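Local coordinates for acetyltransferase, GNAT family (Bacillus anthracis str. Sterne, PDB 3FBU), which binds coenzyme A and, as a member of the GNAT family, probably transfers an acetyl group from acetyl-CoA to an acceptor substrate, at residues Glu6-Arg11 against Phe59-Ile64; Phe13-Trp18 against Asn46-Asn51; Ile86-Asn91 against Glu102-Thr107. One frame throughout, in Å; residues are numbered along the deposited sequence.

Contact 1. Residues Glu6-Arg11 against Phe59-Ile64; sequences ERLLIR and FPVILI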
loop_
_atom_site.group_PDB
_atom_site.type_symbol
_atom_site.label_atom_id
_atom_site.label_comp_id
_atom_site.label_asym_id
_atom_site.label_seq_id
_atom_site.Cartn_x
_atom_site.Cartn_y
_atom_site.Cartn_z
ATOM N N GLU A 6 1.736 19.909 14.100
ATOM C CA GLU A 6 3.198 19.861 14.157
ATOM C C GLU A 6 3.898 20.284 12.847
ATOM O O GLU A 6 4.714 21.203 12.849
ATOM C CB GLU A 6 3.645 18.448 14.559
ATOM C CG GLU A 6 3.485 18.182 16.060
ATOM C CD GLU A 6 3.746 16.724 16.484
ATOM O OE1 GLU A 6 3.922 15.832 15.606
ATOM O OE2 GLU A 6 3.776 16.480 17.720
ATOM N N ARG A 7 3.568 19.614 11.742
ATOM C CA ARG A 7 4.234 19.824 10.456
ATOM C C ARG A 7 3.342 20.497 9.399
ATOM O O ARG A 7 3.816 20.829 8.300
ATOM C CB ARG A 7 4.692 18.491 9.889
ATOM C CG ARG A 7 5.644 17.696 10.790
ATOM C CD ARG A 7 5.947 16.366 10.150
ATOM N NE ARG A 7 4.738 15.538 10.122
ATOM C CZ ARG A 7 4.641 14.365 9.514
ATOM N NH1 ARG A 7 5.675 13.839 8.865
ATOM N NH2 ARG A 7 3.483 13.715 9.544
ATOM N N LEU A 8 2.058 20.681 9.707
ATOM C CA LEU A 8 1.101 21.178 8.715
ATOM C C LEU A 8 0.060 22.065 9.339
ATOM O O LEU A 8 -0.143 22.070 10.558
ATOM C CB LEU A 8 0.412 19.999 7.995
ATOM C CG LEU A 8 -0.237 18.924 8.858
ATOM C CD1 LEU A 8 -1.662 19.326 9.250
ATOM C CD2 LEU A 8 -0.193 17.537 8.159
ATOM N N LEU A 9 -0.616 22.818 8.484
ATOM C CA LEU A 9 -1.762 23.591 8.884
ATOM C C LEU A 9 -2.921 23.291 7.946
ATOM O O LEU A 9 -2.719 22.839 6.824
ATOM C CB LEU A 9 -1.465 25.086 8.885
ATOM C CG LEU A 9 -1.063 25.819 7.606
ATOM C CD1 LEU A 9 -2.273 26.172 6.701
ATOM C CD2 LEU A 9 -0.316 27.120 8.022
ATOM N N ILE A 10 -4.121 23.553 8.438
ATOM C CA ILE A 10 -5.336 23.404 7.647
ATOM C C ILE A 10 -5.984 24.767 7.617
ATOM O O ILE A 10 -6.119 25.425 8.643
ATOM C CB ILE A 10 -6.308 22.394 8.276
ATOM C CG1 ILE A 10 -5.580 21.064 8.513
ATOM C CG2 ILE A 10 -7.513 22.189 7.371
ATOM C CD1 ILE A 10 -6.371 20.059 9.271
ATOM N N ARG A 11 -6.402 25.197 6.438
ATOM C CA ARG A 11 -7.052 26.485 6.298
ATOM C C ARG A 11 -8.155 26.347 5.243
ATOM O O ARG A 11 -8.352 25.257 4.688
ATOM C CB ARG A 11 -6.010 27.561 5.919
ATOM C CG ARG A 11 -5.324 27.352 4.546
ATOM C CD ARG A 11 -4.632 28.607 4.040
ATOM N NE ARG A 11 -3.713 28.359 2.924
ATOM C CZ ARG A 11 -4.086 28.105 1.657
ATOM N NH1 ARG A 11 -5.352 28.045 1.318
ATOM N NH2 ARG A 11 -3.169 27.883 0.720
ATOM N N PHE A 59 -11.001 21.392 2.966
ATOM C CA PHE A 59 -10.005 22.314 3.507
ATOM C C PHE A 59 -8.600 21.850 3.176
ATOM O O PHE A 59 -8.220 20.751 3.535
ATOM C CB PHE A 59 -10.177 22.438 5.028
ATOM C CG PHE A 59 -11.591 22.765 5.449
ATOM C CD1 PHE A 59 -11.999 24.088 5.583
ATOM C CD2 PHE A 59 -12.512 21.759 5.681
ATOM C CE1 PHE A 59 -13.286 24.392 5.961
ATOM C CE2 PHE A 59 -13.812 22.055 6.046
ATOM C CZ PHE A 59 -14.200 23.370 6.193
ATOM N N PRO A 60 -7.813 22.696 2.474
ATOM C CA PRO A 60 -6.470 22.293 2.097
ATOM C C PRO A 60 -5.557 22.118 3.294
ATOM O O PRO A 60 -5.718 22.818 4.295
ATOM C CB PRO A 60 -5.985 23.462 1.205
ATOM C CG PRO A 60 -6.820 24.608 1.618
ATOM C CD PRO A 60 -8.138 24.040 1.960
ATOM N N VAL A 61 -4.601 21.210 3.133
ATOM C CA VAL A 61 -3.612 20.865 4.115
ATOM C C VAL A 61 -2.280 21.377 3.528
ATOM O O VAL A 61 -1.867 20.983 2.432
ATOM C CB VAL A 61 -3.571 19.338 4.360
ATOM C CG1 VAL A 61 -2.457 18.982 5.344
ATOM C CG2 VAL A 61 -4.931 18.816 4.887
ATOM N N ILE A 62 -1.641 22.270 4.273
ATOM C CA ILE A 62 -0.454 22.979 3.813
ATOM C C ILE A 62 0.725 22.596 4.706
ATOM O O ILE A 62 0.632 22.705 5.919
ATOM C CB ILE A 62 -0.649 24.506 3.898
ATOM C CG1 ILE A 62 -1.912 24.953 3.172
ATOM C CG2 ILE A 62 0.555 25.234 3.324
ATOM C CD1 ILE A 62 -1.861 24.723 1.700
ATOM N N LEU A 63 1.810 22.128 4.089
ATOM C CA LEU A 63 3.070 21.846 4.796
ATOM C C LEU A 63 3.671 23.159 5.275
ATOM O O LEU A 63 3.919 24.052 4.468
ATOM C CB LEU A 63 4.052 21.113 3.876
ATOM C CG LEU A 63 4.195 19.628 4.171
ATOM C CD1 LEU A 63 4.695 18.802 2.971
ATOM C CD2 LEU A 63 5.153 19.487 5.376
ATOM N N ILE A 64 3.871 23.278 6.585
ATOM C CA ILE A 64 4.464 24.471 7.176
ATOM C C ILE A 64 5.947 24.590 6.774
ATOM O O ILE A 64 6.714 23.628 6.839
ATOM C CB ILE A 64 4.368 24.463 8.718
ATOM C CG1 ILE A 64 2.909 24.530 9.188
ATOM C CG2 ILE A 64 5.123 25.676 9.294
ATOM C CD1 ILE A 64 2.702 24.115 10.641
HETATM O O HOH W 1 6.317 21.303 7.900
#
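Four backbone hydrogen bonds join Glu6-Arg11 to Phe59-Ile64 as an antiparallel ladder. Leu9 and Ile62 form the hydrogen-bonded pair: Ile62 N reaches Leu9 O at 2.8 Å, almost straight and nearly along the C=O axis, and Leu9 N returns to Ile62 O within the carbonyl plane. Toward one end, Arg11 N meets Pro60 O in a longer bond of 3.3 Å. At the other, Arg7 O takes Ile64 N from above its carbonyl plane and also a proton from a water that bridges it to Ile64 O. On the face of Leu9 and Ile62 the two side chains run side by side, Leu9 CD1 lying 3.6 Å from Ile62 CB. Arg11 extends from CG to NE over this face, so that its NH2 comes 3.6 Å from Ile62 CD1; its charge is met by Asp17. On the reverse face, both methyls of Leu8 rest on Val61 CG1, the two side chains crossing obliquely, and Ile10 CG2 packs on Phe59 CB at 3.6 Å. Strands 8-10 and 58-63 are neighbours in the GNAT sheet, with strand 68-79 next to 58-63, while helix 99-114 covers Leu8 and Ile10 and pairs its Glu102 with Arg7.

Contact 2. Residues Phe13-Trp18 against Asn46-Asn51; sequences FEFKDW and NFVNKN
In this GNAT domain, the turn between strand 8-10 and helix 18-25 packs against the last turn of helix 41-50, and Phe13 is the side chain that spans most of the junction. Its CB lies 3.9 Å from Val48 CG1. With CG anti to the carbonyl carbon (chi1 -87°), the ring is carried toward the helix: CG and CD1 stay close to the same methyl, while Val48 CG2 sits over one ring face. CD2 meets Asn51 CB at the ring edge, 3.9 Å away. Farther out, CE2 and CZ both touch Phe47 CE2, the two rings inclined by 73° in an oblique pairing. Pro60 of strand 58-63 and His72 of strand 68-79 also touch Phe13.

Val48 is the helix residue most covered by the turn. CG1, anti to the backbone N, reaches Glu14 O as well as Phe13, and CG2 presses on Trp18 CB at 3.7 Å. The indole itself leads away from the valine, puts CD1 over a face of the Phe15 ring, and makes a cation-pi contact with Arg45.

Polar groups hold the shape of each partner. Asp17 OD2 takes Glu14 N from above the carboxylate plane at 2.8 Å and also pairs with Arg11; Asp17 N in turn bonds to Glu14 O, so the turn is closed by a side-chain and a backbone bond between the same two residues. At the helix end, Asn51 OD1 accepts from Lys57 N and Asn58 ND2. Asn51 ND2 turns back to Phe47 O, 2.9 Å away, and that oxygen also receives Asn51 N. A water bridges the two segments, accepting from Phe13 N and donating to Asn51 O at 2.5 Å.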
loop_
_atom_site.group_PDB
_atom_site.type_symbol
_atom_site.label_atom_id
_atom_site.label_comp_id
_atom_site.label_asym_id
_atom_site.label_seq_id
_atom_site.Cartn_x
_atom_site.Cartn_y
_atom_site.Cartn_z
ATOM N N PHE A 13 -9.751 27.233 1.457
ATOM C CA PHE A 13 -9.190 27.346 0.115
ATOM C C PHE A 13 -9.113 28.817 -0.316
ATOM O O PHE A 13 -9.969 29.601 0.059
ATOM C CB PHE A 13 -10.099 26.629 -0.890
ATOM C CG PHE A 13 -9.809 25.159 -1.056
ATOM C CD1 PHE A 13 -8.586 24.732 -1.534
ATOM C CD2 PHE A 13 -10.797 24.201 -0.801
ATOM C CE1 PHE A 13 -8.322 23.362 -1.727
ATOM C CE2 PHE A 13 -10.538 22.848 -0.965
ATOM C CZ PHE A 13 -9.301 22.419 -1.434
ATOM N N GLU A 14 -8.064 29.160 -1.053
ATOM C CA GLU A 14 -8.032 30.338 -1.918
ATOM C C GLU A 14 -8.088 29.817 -3.350
ATOM O O GLU A 14 -7.622 28.712 -3.618
ATOM C CB GLU A 14 -6.733 31.110 -1.721
ATOM C CG GLU A 14 -6.436 31.471 -0.290
ATOM C CD GLU A 14 -7.392 32.498 0.273
ATOM O OE1 GLU A 14 -7.835 33.409 -0.475
ATOM O OE2 GLU A 14 -7.696 32.408 1.486
ATOM N N PHE A 15 -8.616 30.610 -4.269
ATOM C CA PHE A 15 -8.770 30.155 -5.632
ATOM C C PHE A 15 -7.457 29.685 -6.254
ATOM O O PHE A 15 -7.443 28.726 -6.960
ATOM C CB PHE A 15 -9.514 31.148 -6.536
ATOM C CG PHE A 15 -9.957 30.554 -7.797
ATOM C CD1 PHE A 15 -10.975 29.628 -7.826
ATOM C CD2 PHE A 15 -9.341 30.866 -8.976
ATOM C CE1 PHE A 15 -11.347 29.061 -8.992
ATOM C CE2 PHE A 15 -9.732 30.311 -10.127
ATOM C CZ PHE A 15 -10.736 29.393 -10.144
ATOM N N LYS A 16 -6.355 30.354 -5.961
ATOM C CA LYS A 16 -5.115 29.929 -6.570
ATOM C C LYS A 16 -4.625 28.563 -6.094
ATOM O O LYS A 16 -3.732 28.033 -6.656
ATOM C CB LYS A 16 -4.014 30.956 -6.455
ATOM C CG LYS A 16 -3.589 31.321 -5.172
ATOM C CD LYS A 16 -2.501 32.369 -5.378
ATOM C CE LYS A 16 -2.413 33.276 -4.210
ATOM N NZ LYS A 16 -1.110 33.841 -3.937
ATOM N N ASP A 17 -5.254 27.993 -5.072
ATOM C CA ASP A 17 -4.940 26.619 -4.715
ATOM C C ASP A 17 -5.318 25.584 -5.773
ATOM O O ASP A 17 -4.869 24.498 -5.695
ATOM C CB ASP A 17 -5.644 26.233 -3.417
ATOM C CG ASP A 17 -5.187 27.027 -2.219
ATOM O OD1 ASP A 17 -4.027 27.350 -2.116
ATOM O OD2 ASP A 17 -6.011 27.310 -1.396
ATOM N N TRP A 18 -6.182 25.909 -6.732
ATOM C CA TRP A 18 -6.749 24.892 -7.624
ATOM C C TRP A 18 -5.705 24.072 -8.394
ATOM O O TRP A 18 -5.864 22.868 -8.565
ATOM C CB TRP A 18 -7.826 25.480 -8.546
ATOM C CG TRP A 18 -7.357 26.186 -9.759
ATOM C CD1 TRP A 18 -7.225 27.538 -9.917
ATOM C CD2 TRP A 18 -7.055 25.601 -11.021
ATOM N NE1 TRP A 18 -6.812 27.826 -11.182
ATOM C CE2 TRP A 18 -6.694 26.653 -11.888
ATOM C CE3 TRP A 18 -7.007 24.278 -11.499
ATOM C CZ2 TRP A 18 -6.295 26.429 -13.203
ATOM C CZ3 TRP A 18 -6.610 24.058 -12.803
ATOM C CH2 TRP A 18 -6.264 25.130 -13.644
ATOM N N ASN A 46 -14.125 24.403 -10.151
ATOM C CA ASN A 46 -15.470 24.438 -9.575
ATOM C C ASN A 46 -15.444 23.979 -8.106
ATOM O O ASN A 46 -16.051 24.592 -7.239
ATOM C CB ASN A 46 -16.415 23.514 -10.366
ATOM C CG ASN A 46 -16.808 24.061 -11.744
ATOM O OD1 ASN A 46 -16.694 25.257 -12.032
ATOM N ND2 ASN A 46 -17.311 23.160 -12.599
ATOM N N PHE A 47 -14.739 22.891 -7.854
ATOM C CA PHE A 47 -14.603 22.325 -6.502
ATOM C C PHE A 47 -13.996 23.351 -5.539
ATOM O O PHE A 47 -14.542 23.613 -4.464
ATOM C CB PHE A 47 -13.758 21.059 -6.577
ATOM C CG PHE A 47 -13.351 20.510 -5.244
ATOM C CD1 PHE A 47 -14.267 19.889 -4.423
ATOM C CD2 PHE A 47 -12.036 20.592 -4.820
ATOM C CE1 PHE A 47 -13.864 19.359 -3.176
ATOM C CE2 PHE A 47 -11.653 20.087 -3.597
ATOM C CZ PHE A 47 -12.575 19.462 -2.778
ATOM N N VAL A 48 -12.879 23.958 -5.931
ATOM C CA VAL A 48 -12.216 24.944 -5.064
ATOM C C VAL A 48 -13.107 26.139 -4.812
ATOM O O VAL A 48 -13.271 26.584 -3.671
ATOM C CB VAL A 48 -10.830 25.386 -5.643
ATOM C CG1 VAL A 48 -10.232 26.506 -4.789
ATOM C CG2 VAL A 48 -9.891 24.145 -5.732
ATOM N N ASN A 49 -13.723 26.655 -5.882
ATOM C CA ASN A 49 -14.619 27.787 -5.757
ATOM C C ASN A 49 -15.768 27.485 -4.817
ATOM O O ASN A 49 -16.115 28.303 -3.972
ATOM C CB ASN A 49 -15.218 28.146 -7.117
ATOM C CG ASN A 49 -16.301 29.191 -6.992
ATOM O OD1 ASN A 49 -16.001 30.361 -6.695
ATOM N ND2 ASN A 49 -17.579 28.779 -7.184
ATOM N N LYS A 50 -16.371 26.313 -4.980
ATOM C CA LYS A 50 -17.527 25.934 -4.165
ATOM C C LYS A 50 -17.183 25.851 -2.670
ATOM O O LYS A 50 -18.043 26.108 -1.813
ATOM C CB LYS A 50 -18.059 24.595 -4.643
ATOM C CG LYS A 50 -19.195 24.032 -3.826
ATOM C CD LYS A 50 -19.627 22.718 -4.402
ATOM C CE LYS A 50 -20.735 22.118 -3.566
ATOM N NZ LYS A 50 -21.066 20.795 -4.139
ATOM N N ASN A 51 -15.939 25.502 -2.363
ATOM C CA ASN A 51 -15.490 25.325 -0.974
ATOM C C ASN A 51 -14.756 26.523 -0.368
ATOM O O ASN A 51 -14.049 26.410 0.635
ATOM C CB ASN A 51 -14.665 24.048 -0.900
ATOM C CG ASN A 51 -15.527 22.835 -0.982
ATOM O OD1 ASN A 51 -16.127 22.436 0.006
ATOM N ND2 ASN A 51 -15.596 22.228 -2.138
HETATM O O HOH W 2 -12.216 25.671 2.109
#

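Contact 3. Residues Ile86-Asn91 against Glu102-Thr107; sequences IGWVFN and EAAQAT. With COA (coenzyme A), chain C.
Strand 83-90 and helix 99-114 open a beta-alpha-beta unit of the GNAT fold; the axes of strand 86-90 and helix 102-107 approach to 9.5 Å, with N-to-C directions 153° apart, so they run nearly antiparallel. Ile86, Trp88 and Phe90 all start from the strand toward the helix, where the small side chains of Ala103 and Ala104 let the large groups approach. The Trp88 indole, with CG between the backbone N and the carbonyl carbon at an unusual chi1 of 30°, puts the benzene end of its ring against the helix: CZ3 lies 3.6 Å from Ala104 CB, with CE3 close by, in an oblique contact. Its other end turns to the cofactor, CD1 touching the gem-dimethyl carbons CDP and CEP of coenzyme A, while NE1 bonds to Ser131 OG. Phe90 meets the methyl of Ala103 with its edge, and its CD1 also touches CDP. Ile86 is stretched, CG1 anti to the backbone N, so that only its tip, CD1, reaches the helix, 3.8 Å from Thr107 CG2 in an oblique crossing. Thr107 OG1 is turned back to Ala103 O, which also accepts Thr107 N, leaving the methyl for Ile86. The strand backbone meanwhile grips the pantetheine arm, extending the sheet pattern to the ligand: N4P donates to Trp88 O, and Phe90 N donates to O9P at 2.8 Å.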
loop_
_atom_site.group_PDB
_atom_site.type_symbol
_atom_site.label_atom_id
_atom_site.label_comp_id
_atom_site.label_asym_id
_atom_site.label_seq_id
_atom_site.Cartn_x
_atom_site.Cartn_y
_atom_site.Cartn_z
ATOM N N ILE A 86 -15.886 13.019 8.193
ATOM C CA ILE A 86 -14.498 13.385 7.852
ATOM C C ILE A 86 -13.986 12.443 6.752
ATOM O O ILE A 86 -14.375 11.274 6.671
ATOM C CB ILE A 86 -13.567 13.360 9.121
ATOM C CG1 ILE A 86 -12.184 14.041 8.885
ATOM C CG2 ILE A 86 -13.404 11.916 9.645
ATOM C CD1 ILE A 86 -11.383 14.297 10.206
ATOM N N GLY A 87 -13.062 12.980 5.951
ATOM C CA GLY A 87 -12.404 12.278 4.885
ATOM C C GLY A 87 -11.158 13.033 4.483
ATOM O O GLY A 87 -10.823 14.064 5.085
ATOM N N TRP A 88 -10.511 12.560 3.421
ATOM C CA TRP A 88 -9.167 13.032 3.087
ATOM C C TRP A 88 -8.819 12.602 1.681
ATOM O O TRP A 88 -9.134 11.493 1.300
ATOM C CB TRP A 88 -8.149 12.426 4.072
ATOM C CG TRP A 88 -8.546 11.080 4.591
ATOM C CD1 TRP A 88 -8.493 9.883 3.939
ATOM C CD2 TRP A 88 -9.098 10.810 5.873
ATOM N NE1 TRP A 88 -8.975 8.869 4.753
ATOM C CE2 TRP A 88 -9.349 9.413 5.948
ATOM C CE3 TRP A 88 -9.414 11.610 6.970
ATOM C CZ2 TRP A 88 -9.917 8.824 7.062
ATOM C CZ3 TRP A 88 -9.965 11.021 8.070
ATOM C CH2 TRP A 88 -10.200 9.646 8.122
ATOM N N VAL A 89 -8.152 13.479 0.927
ATOM C CA VAL A 89 -7.611 13.156 -0.391
ATOM C C VAL A 89 -6.261 13.879 -0.493
ATOM O O VAL A 89 -6.197 15.103 -0.308
ATOM C CB VAL A 89 -8.523 13.636 -1.542
ATOM C CG1 VAL A 89 -7.957 13.178 -2.910
ATOM C CG2 VAL A 89 -10.045 13.179 -1.320
ATOM N N PHE A 90 -5.207 13.108 -0.764
ATOM C CA PHE A 90 -3.839 13.615 -0.706
ATOM C C PHE A 90 -3.104 13.315 -2.002
ATOM O O PHE A 90 -3.517 12.467 -2.800
ATOM C CB PHE A 90 -3.082 13.036 0.506
ATOM C CG PHE A 90 -3.344 13.780 1.778
ATOM C CD1 PHE A 90 -4.586 13.715 2.383
ATOM C CD2 PHE A 90 -2.375 14.541 2.362
ATOM C CE1 PHE A 90 -4.840 14.414 3.513
ATOM C CE2 PHE A 90 -2.624 15.226 3.505
ATOM C CZ PHE A 90 -3.859 15.164 4.090
ATOM N N ASN A 91 -2.053 14.088 -2.215
ATOM C CA ASN A 91 -1.158 13.973 -3.342
ATOM C C ASN A 91 -0.219 12.802 -3.093
ATOM O O ASN A 91 0.479 12.787 -2.065
ATOM C CB ASN A 91 -0.363 15.284 -3.482
ATOM C CG ASN A 91 0.518 15.328 -4.719
ATOM O OD1 ASN A 91 1.126 14.332 -5.115
ATOM N ND2 ASN A 91 0.600 16.508 -5.335
ATOM N N GLU A 102 -2.062 13.011 10.639
ATOM C CA GLU A 102 -1.770 14.221 11.416
ATOM C C GLU A 102 -2.853 15.269 11.198
ATOM O O GLU A 102 -3.355 15.835 12.153
ATOM C CB GLU A 102 -0.357 14.783 11.080
ATOM C CG GLU A 102 -0.065 16.101 11.778
ATOM C CD GLU A 102 1.364 16.639 11.513
ATOM O OE1 GLU A 102 2.230 15.860 11.096
ATOM O OE2 GLU A 102 1.578 17.845 11.700
ATOM N N ALA A 103 -3.243 15.484 9.936
ATOM C CA ALA A 103 -4.266 16.472 9.617
ATOM C C ALA A 103 -5.627 16.060 10.174
ATOM O O ALA A 103 -6.359 16.900 10.716
ATOM C CB ALA A 103 -4.350 16.682 8.115
ATOM N N ALA A 104 -5.949 14.771 10.045
ATOM C CA ALA A 104 -7.259 14.263 10.464
ATOM C C ALA A 104 -7.350 14.260 11.970
ATOM O O ALA A 104 -8.384 14.614 12.500
ATOM C CB ALA A 104 -7.517 12.860 9.900
ATOM N N GLN A 105 -6.264 13.919 12.663
ATOM C CA GLN A 105 -6.223 13.989 14.143
ATOM C C GLN A 105 -6.517 15.412 14.628
ATOM O O GLN A 105 -7.336 15.634 15.527
ATOM C CB GLN A 105 -4.867 13.480 14.689
ATOM C CG GLN A 105 -4.751 13.367 16.226
ATOM C CD GLN A 105 -3.445 12.697 16.683
ATOM O OE1 GLN A 105 -2.637 12.218 15.858
ATOM N NE2 GLN A 105 -3.228 12.658 18.011
ATOM N N ALA A 106 -5.845 16.371 14.009
ATOM C CA ALA A 106 -6.021 17.787 14.304
ATOM C C ALA A 106 -7.444 18.272 14.043
ATOM O O ALA A 106 -7.973 19.077 14.797
ATOM C CB ALA A 106 -5.019 18.614 13.484
ATOM N N THR A 107 -8.068 17.780 12.976
ATOM C CA THR A 107 -9.451 18.112 12.668
ATOM C C THR A 107 -10.421 17.570 13.715
ATOM O O THR A 107 -11.292 18.294 14.161
ATOM C CB THR A 107 -9.820 17.617 11.244
ATOM O OG1 THR A 107 -8.874 18.145 10.295
ATOM C CG2 THR A 107 -11.264 18.040 10.849
HETATM N N1A COA C . -1.508 -1.635 2.517
HETATM C C2A COA C . -1.522 -1.567 3.887
HETATM N N3A COA C . -1.256 -0.383 4.522
HETATM C C4A COA C . -0.991 0.722 3.773
HETATM C C5A COA C . -0.976 0.676 2.389
HETATM C C6A COA C . -1.258 -0.527 1.746
HETATM N N6A COA C . -1.284 -0.609 0.414
HETATM N N7A COA C . -0.685 1.905 1.941
HETATM C C8A COA C . -0.502 2.727 2.994
HETATM N N9A COA C . -0.684 1.998 4.141
HETATM C C1B COA C . -0.738 2.466 5.532
HETATM C C2B COA C . 0.531 3.196 5.975
HETATM O O2B COA C . 1.555 2.295 6.381
HETATM C C3B COA C . -0.036 4.023 7.108
HETATM O O3B COA C . -0.131 3.248 8.293
HETATM P P3B COA C . 1.029 3.185 9.421
HETATM O O7A COA C . 0.508 2.565 10.677
HETATM O O8A COA C . 2.178 2.404 8.839
HETATM O O9A COA C . 1.436 4.618 9.691
HETATM C C4B COA C . -1.447 4.385 6.621
HETATM O O4B COA C . -1.804 3.392 5.698
HETATM C C5B COA C . -1.510 5.740 5.926
HETATM O O5B COA C . -1.311 6.728 6.919
HETATM P P1A COA C . -0.845 8.206 6.519
HETATM O O1A COA C . 0.631 8.181 6.161
HETATM O O2A COA C . -1.171 9.137 7.619
HETATM O O3A COA C . -1.787 8.508 5.253
HETATM P P2A COA C . -1.358 9.271 3.897
HETATM O O4A COA C . -0.772 10.615 4.254
HETATM O O5A COA C . -0.457 8.345 3.073
HETATM O O6A COA C . -2.802 9.421 3.185
HETATM C CBP COA C . -4.819 8.686 2.139
HETATM C CCP COA C . -3.787 8.401 3.231
HETATM C CDP COA C . -5.289 10.132 2.383
HETATM C CEP COA C . -5.910 7.638 2.364
HETATM C CAP COA C . -4.165 8.531 0.741
HETATM O OAP COA C . -3.797 7.184 0.487
HETATM C C9P COA C . -5.075 8.931 -0.380
HETATM O O9P COA C . -5.257 10.262 -0.674
HETATM N N8P COA C . -5.782 8.003 -1.033
HETATM C C7P COA C . -6.541 8.333 -2.238
HETATM C C6P COA C . -7.833 9.075 -1.947
HETATM C C5P COA C . -8.780 8.243 -1.084
HETATM O O5P COA C . -9.107 7.071 -1.378
HETATM N N4P COA C . -9.261 8.865 -0.027
HETATM C C3P COA C . -10.078 8.164 0.971
HETATM C C2P COA C . -11.535 8.017 0.595
HETATM S S1P COA C . -12.488 7.319 1.979
#

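Contact 3 is the buried core of the set and the one that touches coenzyme A, whereas contacts 1 and 2 lie farther out and are partly exposed. Contacts 1 and 3 reach the same sheet: the former joins two of its strands through backbone bonds, the latter lays helix 99-114 on it through apolar side chains. They meet where Arg7 pairs with Glu102 and Ile10 packs on Thr107. Contact 2 joins a turn to a helix end with side-chain packing and one bridging water. It adjoins contact 1 through the Arg11-Asp17 salt bridge and Pro60 against Phe13, but stays about 7 Å from contact 3 at the nearest atoms.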